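Local coordinates for protein dimethyl-sulfide monooxygenase (Hyphomicrobium sulfonivorans, PDB 6AK1) that oxidises dimethyl sulfide to methanethiol and formaldehyde with NADH and oxygen, as the FMN-dependent large subunit of a two-component monooxygenase, at residues A[248-262]-A[382-394]. Numbering follows the deposited sequence.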
loop_
_atom_site.group_PDB
_atom_site.type_symbol
_atom_site.label_atom_id
_atom_site.label_comp_id
_atom_site.label_asym_id
_atom_site.label_seq_id
_atom_site.Cartn_x
_atom_site.Cartn_y
_atom_site.Cartn_z
ATOM N N THR A 248 -12.930 3.237 4.642
ATOM C CA THR A 248 -14.358 3.529 4.703
ATOM C C THR A 248 -15.028 2.678 5.775
ATOM O O THR A 248 -14.701 1.498 5.941
ATOM C CB THR A 248 -15.043 3.310 3.341
ATOM O OG1 THR A 248 -16.465 3.439 3.499
ATOM C CG2 THR A 248 -14.702 1.944 2.761
ATOM N N THR A 249 -15.974 3.287 6.500
ATOM C CA THR A 249 -16.544 2.676 7.691
ATOM C C THR A 249 -17.953 2.152 7.489
ATOM O O THR A 249 -18.495 1.527 8.401
ATOM C CB THR A 249 -16.519 3.662 8.873
ATOM O OG1 THR A 249 -17.182 4.885 8.524
ATOM C CG2 THR A 249 -15.085 3.976 9.267
ATOM N N SER A 250 -18.564 2.387 6.331
ATOM C CA SER A 250 -19.872 1.801 6.075
ATOM C C SER A 250 -20.052 1.640 4.574
ATOM O O SER A 250 -19.417 2.335 3.776
ATOM C CB SER A 250 -21.005 2.653 6.668
ATOM O OG SER A 250 -21.195 3.841 5.916
ATOM N N VAL A 251 -20.935 0.706 4.203
ATOM C CA VAL A 251 -21.258 0.496 2.793
ATOM C C VAL A 251 -21.816 1.773 2.188
ATOM O O VAL A 251 -21.493 2.137 1.046
ATOM C CB VAL A 251 -22.243 -0.682 2.637
ATOM C CG1 VAL A 251 -22.710 -0.804 1.185
ATOM C CG2 VAL A 251 -21.598 -1.983 3.105
ATOM N N GLU A 252 -22.661 2.478 2.953
ATOM C CA GLU A 252 -23.267 3.717 2.472
ATOM C C GLU A 252 -22.202 4.752 2.138
ATOM O O GLU A 252 -22.183 5.307 1.033
ATOM C CB GLU A 252 -24.247 4.262 3.517
ATOM C CG GLU A 252 -25.579 3.508 3.591
ATOM C CD GLU A 252 -25.473 2.149 4.276
ATOM O OE1 GLU A 252 -24.541 1.952 5.098
ATOM O OE2 GLU A 252 -26.324 1.271 3.985
ATOM N N GLN A 253 -21.296 5.017 3.083
ATOM C CA GLN A 253 -20.199 5.944 2.815
ATOM C C GLN A 253 -19.322 5.472 1.655
ATOM O O GLN A 253 -18.782 6.300 0.910
ATOM C CB GLN A 253 -19.355 6.123 4.075
ATOM C CG GLN A 253 -18.187 7.066 3.902
ATOM C CD GLN A 253 -17.189 6.958 5.038
ATOM O OE1 GLN A 253 -16.581 5.911 5.250
ATOM N NE2 GLN A 253 -17.031 8.037 5.786
ATOM N N ALA A 254 -19.176 4.155 1.478
ATOM C CA ALA A 254 -18.328 3.662 0.397
ATOM C C ALA A 254 -18.922 3.970 -0.967
ATOM O O ALA A 254 -18.173 4.236 -1.916
ATOM C CB ALA A 254 -18.091 2.156 0.539
ATOM N N ARG A 255 -20.254 3.927 -1.090
ATOM C CA ARG A 255 -20.892 4.252 -2.365
ATOM C C ARG A 255 -20.438 5.619 -2.873
ATOM O O ARG A 255 -20.120 5.780 -4.061
ATOM C CB ARG A 255 -22.419 4.188 -2.212
ATOM C CG ARG A 255 -22.935 2.748 -1.983
ATOM C CD ARG A 255 -24.468 2.593 -1.713
ATOM N NE ARG A 255 -25.332 3.064 -2.804
ATOM C CZ ARG A 255 -25.610 2.393 -3.932
ATOM N NH1 ARG A 255 -25.102 1.179 -4.183
ATOM N NH2 ARG A 255 -26.408 2.953 -4.837
ATOM N N GLN A 256 -20.354 6.605 -1.971
ATOM C CA GLN A 256 -19.973 7.960 -2.366
ATOM C C GLN A 256 -18.471 8.075 -2.596
ATOM O O GLN A 256 -18.040 8.697 -3.573
ATOM C CB GLN A 256 -20.427 8.975 -1.307
ATOM C CG GLN A 256 -20.419 10.416 -1.818
ATOM C CD GLN A 256 -21.332 10.583 -3.024
ATOM O OE1 GLN A 256 -22.567 10.451 -2.909
ATOM N NE2 GLN A 256 -20.735 10.837 -4.195
ATOM N N ILE A 257 -17.663 7.470 -1.718
ATOM C CA ILE A 257 -16.212 7.534 -1.879
ATOM C C ILE A 257 -15.798 6.984 -3.242
ATOM O O ILE A 257 -15.036 7.619 -3.976
ATOM C CB ILE A 257 -15.504 6.798 -0.725
ATOM C CG1 ILE A 257 -15.623 7.598 0.575
ATOM C CG2 ILE A 257 -14.035 6.578 -1.041
ATOM C CD1 ILE A 257 -14.951 6.934 1.784
ATOM N N THR A 258 -16.314 5.809 -3.613
ATOM C CA THR A 258 -15.852 5.169 -4.847
ATOM C C THR A 258 -16.447 5.805 -6.090
ATOM O O THR A 258 -15.791 5.832 -7.137
ATOM C CB THR A 258 -16.169 3.669 -4.840
ATOM O OG1 THR A 258 -17.596 3.453 -4.810
ATOM C CG2 THR A 258 -15.513 3.007 -3.632
ATOM N N THR A 259 -17.686 6.297 -6.007
ATOM C CA THR A 259 -18.245 7.095 -7.094
ATOM C C THR A 259 -17.431 8.369 -7.306
ATOM O O THR A 259 -17.124 8.734 -8.448
ATOM C CB THR A 259 -19.713 7.431 -6.798
ATOM O OG1 THR A 259 -20.479 6.221 -6.721
ATOM C CG2 THR A 259 -20.298 8.335 -7.876
ATOM N N ASP A 260 -17.057 9.052 -6.212
ATOM C CA ASP A 260 -16.231 10.258 -6.325
ATOM C C ASP A 260 -14.862 9.962 -6.935
ATOM O O ASP A 260 -14.388 10.709 -7.802
ATOM C CB ASP A 260 -16.064 10.928 -4.959
ATOM C CG ASP A 260 -17.321 11.680 -4.517
ATOM O OD1 ASP A 260 -18.229 11.870 -5.363
ATOM O OD2 ASP A 260 -17.397 12.098 -3.333
ATOM N N ILE A 261 -14.203 8.887 -6.485
ATOM C CA ILE A 261 -12.874 8.560 -7.008
ATOM C C ILE A 261 -12.942 8.312 -8.508
ATOM O O ILE A 261 -12.096 8.798 -9.270
ATOM C CB ILE A 261 -12.273 7.353 -6.255
ATOM C CG1 ILE A 261 -11.721 7.791 -4.896
ATOM C CG2 ILE A 261 -11.211 6.642 -7.095
ATOM C CD1 ILE A 261 -11.538 6.644 -3.914
ATOM N N ARG A 262 -13.964 7.573 -8.961
ATOM C CA ARG A 262 -14.068 7.278 -10.389
ATOM C C ARG A 262 -14.501 8.507 -11.197
ATOM O O ARG A 262 -14.159 8.609 -12.382
ATOM C CB ARG A 262 -15.017 6.096 -10.617
ATOM C CG ARG A 262 -14.578 4.808 -9.894
ATOM C CD ARG A 262 -15.334 3.552 -10.360
ATOM N NE ARG A 262 -15.245 2.476 -9.375
ATOM C CZ ARG A 262 -14.220 1.633 -9.260
ATOM N NH1 ARG A 262 -13.170 1.730 -10.073
ATOM N NH2 ARG A 262 -14.237 0.701 -8.317
ATOM N N LEU A 382 -18.838 -9.215 2.179
ATOM C CA LEU A 382 -17.786 -8.911 1.210
ATOM C C LEU A 382 -18.378 -8.569 -0.154
ATOM O O LEU A 382 -17.910 -7.643 -0.832
ATOM C CB LEU A 382 -16.810 -10.088 1.081
ATOM C CG LEU A 382 -15.957 -10.492 2.285
ATOM C CD1 LEU A 382 -15.011 -11.641 1.904
ATOM C CD2 LEU A 382 -15.162 -9.306 2.800
ATOM N N GLU A 383 -19.403 -9.318 -0.577
ATOM C CA GLU A 383 -20.090 -9.005 -1.829
ATOM C C GLU A 383 -20.862 -7.697 -1.742
ATOM O O GLU A 383 -21.031 -7.016 -2.757
ATOM C CB GLU A 383 -21.036 -10.138 -2.217
ATOM C CG GLU A 383 -20.303 -11.401 -2.627
ATOM C CD GLU A 383 -21.197 -12.349 -3.404
ATOM O OE1 GLU A 383 -21.199 -12.274 -4.651
ATOM O OE2 GLU A 383 -21.911 -13.158 -2.766
ATOM N N ARG A 384 -21.309 -7.339 -0.557
ATOM C CA ARG A 384 -22.015 -6.102 -0.366
ATOM C C ARG A 384 -21.063 -4.910 -0.522
ATOM O O ARG A 384 -21.404 -3.977 -1.177
ATOM C CB ARG A 384 -22.728 -6.059 0.975
ATOM C CG ARG A 384 -24.149 -5.602 0.951
ATOM C CD ARG A 384 -24.639 -5.253 2.335
ATOM N NE ARG A 384 -25.212 -3.931 2.387
ATOM C CZ ARG A 384 -25.222 -3.148 3.445
ATOM N NH1 ARG A 384 -24.680 -3.536 4.570
ATOM N NH2 ARG A 384 -25.769 -1.974 3.367
ATOM N N TRP A 385 -19.879 -4.963 0.085
ATOM C CA TRP A 385 -18.889 -3.899 -0.071
ATOM C C TRP A 385 -18.461 -3.752 -1.526
ATOM O O TRP A 385 -18.224 -2.640 -1.999
ATOM C CB TRP A 385 -17.655 -4.167 0.787
ATOM C CG TRP A 385 -17.800 -4.031 2.277
ATOM C CD1 TRP A 385 -17.874 -5.050 3.178
ATOM C CD2 TRP A 385 -17.808 -2.817 3.042
ATOM N NE1 TRP A 385 -17.944 -4.552 4.451
ATOM C CE2 TRP A 385 -17.924 -3.182 4.398
ATOM C CE3 TRP A 385 -17.758 -1.457 2.710
ATOM C CZ2 TRP A 385 -17.977 -2.241 5.425
ATOM C CZ3 TRP A 385 -17.801 -0.523 3.730
ATOM C CH2 TRP A 385 -17.904 -0.920 5.075
ATOM N N VAL A 386 -18.336 -4.862 -2.247
ATOM C CA VAL A 386 -17.846 -4.787 -3.617
ATOM C C VAL A 386 -18.941 -4.295 -4.550
ATOM O O VAL A 386 -18.758 -3.316 -5.278
ATOM C CB VAL A 386 -17.283 -6.148 -4.068
ATOM C CG1 VAL A 386 -17.026 -6.136 -5.565
ATOM C CG2 VAL A 386 -15.983 -6.460 -3.324
ATOM N N ASP A 387 -20.104 -4.944 -4.518
ATOM C CA ASP A 387 -21.161 -4.634 -5.474
ATOM C C ASP A 387 -21.937 -3.387 -5.062
ATOM O O ASP A 387 -22.127 -2.473 -5.866
ATOM C CB ASP A 387 -22.084 -5.845 -5.626
ATOM C CG ASP A 387 -21.337 -7.079 -6.130
ATOM O OD1 ASP A 387 -20.430 -6.909 -6.974
ATOM O OD2 ASP A 387 -21.638 -8.208 -5.678
ATOM N N GLU A 388 -22.366 -3.321 -3.808
ATOM C CA GLU A 388 -23.102 -2.149 -3.347
ATOM C C GLU A 388 -22.166 -0.974 -3.066
ATOM O O GLU A 388 -22.453 0.159 -3.460
ATOM C CB GLU A 388 -23.918 -2.513 -2.103
ATOM C CG GLU A 388 -24.901 -1.463 -1.650
ATOM C CD GLU A 388 -25.797 -1.961 -0.517
ATOM O OE1 GLU A 388 -26.158 -1.132 0.342
ATOM O OE2 GLU A 388 -26.131 -3.177 -0.491
ATOM N N GLY A 389 -21.039 -1.222 -2.391
ATOM C CA GLY A 389 -20.122 -0.143 -2.054
ATOM C C GLY A 389 -19.258 0.322 -3.212
ATOM O O GLY A 389 -18.754 1.451 -3.181
ATOM N N GLY A 390 -19.065 -0.526 -4.221
ATOM C CA GLY A 390 -18.319 -0.152 -5.403
ATOM C C GLY A 390 -16.814 -0.329 -5.337
ATOM O O GLY A 390 -16.131 0.076 -6.284
ATOM N N VAL A 391 -16.269 -0.932 -4.272
ATOM C CA VAL A 391 -14.828 -1.194 -4.226
ATOM C C VAL A 391 -14.491 -2.406 -5.087
ATOM O O VAL A 391 -15.347 -3.232 -5.416
ATOM C CB VAL A 391 -14.320 -1.393 -2.785
ATOM C CG1 VAL A 391 -14.612 -0.185 -1.930
ATOM C CG2 VAL A 391 -14.892 -2.688 -2.167
ATOM N N ASP A 392 -13.204 -2.539 -5.413
ATOM C CA ASP A 392 -12.733 -3.671 -6.211
ATOM C C ASP A 392 -12.201 -4.830 -5.378
ATOM O O ASP A 392 -12.072 -5.938 -5.903
ATOM C CB ASP A 392 -11.651 -3.209 -7.189
ATOM C CG ASP A 392 -12.193 -2.242 -8.241
ATOM O OD1 ASP A 392 -12.797 -2.720 -9.227
ATOM O OD2 ASP A 392 -12.031 -1.011 -8.088
ATOM N N GLY A 393 -11.915 -4.619 -4.099
ATOM C CA GLY A 393 -11.419 -5.699 -3.271
ATOM C C GLY A 393 -10.928 -5.169 -1.937
ATOM O O GLY A 393 -11.310 -4.073 -1.508
ATOM N N PHE A 394 -10.038 -5.941 -1.308
ATOM C CA PHE A 394 -9.767 -5.723 0.100
ATOM C C PHE A 394 -8.279 -5.785 0.407
ATOM O O PHE A 394 -7.545 -6.603 -0.158
ATOM C CB PHE A 394 -10.530 -6.751 0.954
ATOM C CG PHE A 394 -12.005 -6.790 0.654
ATOM C CD1 PHE A 394 -12.873 -5.907 1.277
ATOM C CD2 PHE A 394 -12.510 -7.676 -0.288
ATOM C CE1 PHE A 394 -14.235 -5.928 0.989
ATOM C CE2 PHE A 394 -13.858 -7.696 -0.582
ATOM C CZ PHE A 394 -14.721 -6.822 0.058
#
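V251 is wedged between two flat groups of helix 382-388. CB lies near the guanidinium of R384, 3.8 Å from R384 NH2. CG1, anti to the backbone N (chi1 173°), turns to E388 and rests 3.6 Å from E388 CG. CG2 sits over the guanidinium of R384 and makes a CH-pi contact with W385, 3.9 Å from the centroid of the six-membered ring. The far edge of that indole abuts the backbone of T249 and S250, while its NE1 bonds to E381. R384 is held side-on by E388, NE donating to OE2 and NH2 to OE1, and NH2 also pairs with E252 OE2 in a salt bridge whose hydrogen bond is weak. The segments 251-262 and 382-388, whose axes are inclined at 33°, belong to neighbouring helices on the outer layer of the TIM barrel of this luciferase-like monooxygenase, packed over strands 243-246 and 276-284. Where helix 375-388 gives way to strand 393-397, G389 and G390 bring the chain close against helix 251-262. R255 NH1 donates to E388 O at 2.9 Å, and T258 OG1 lies 2.8 Å from G389 O. Further along, R262 NH2 donates to G390 O at 2.8 Å. The same nitrogen reaches D392 OD2 in a nearly straight salt bridge (177° at the hydrogen), both acceptors lying in the guanidinium plane. A leucine in place of R262 would probably leave G390 O without this donor and cost D392 a charged partner, though K3 still pairs with its OD1. The D392 carboxylate stands almost perpendicular to the guanidinium, its OD2 also accepting from I277 N.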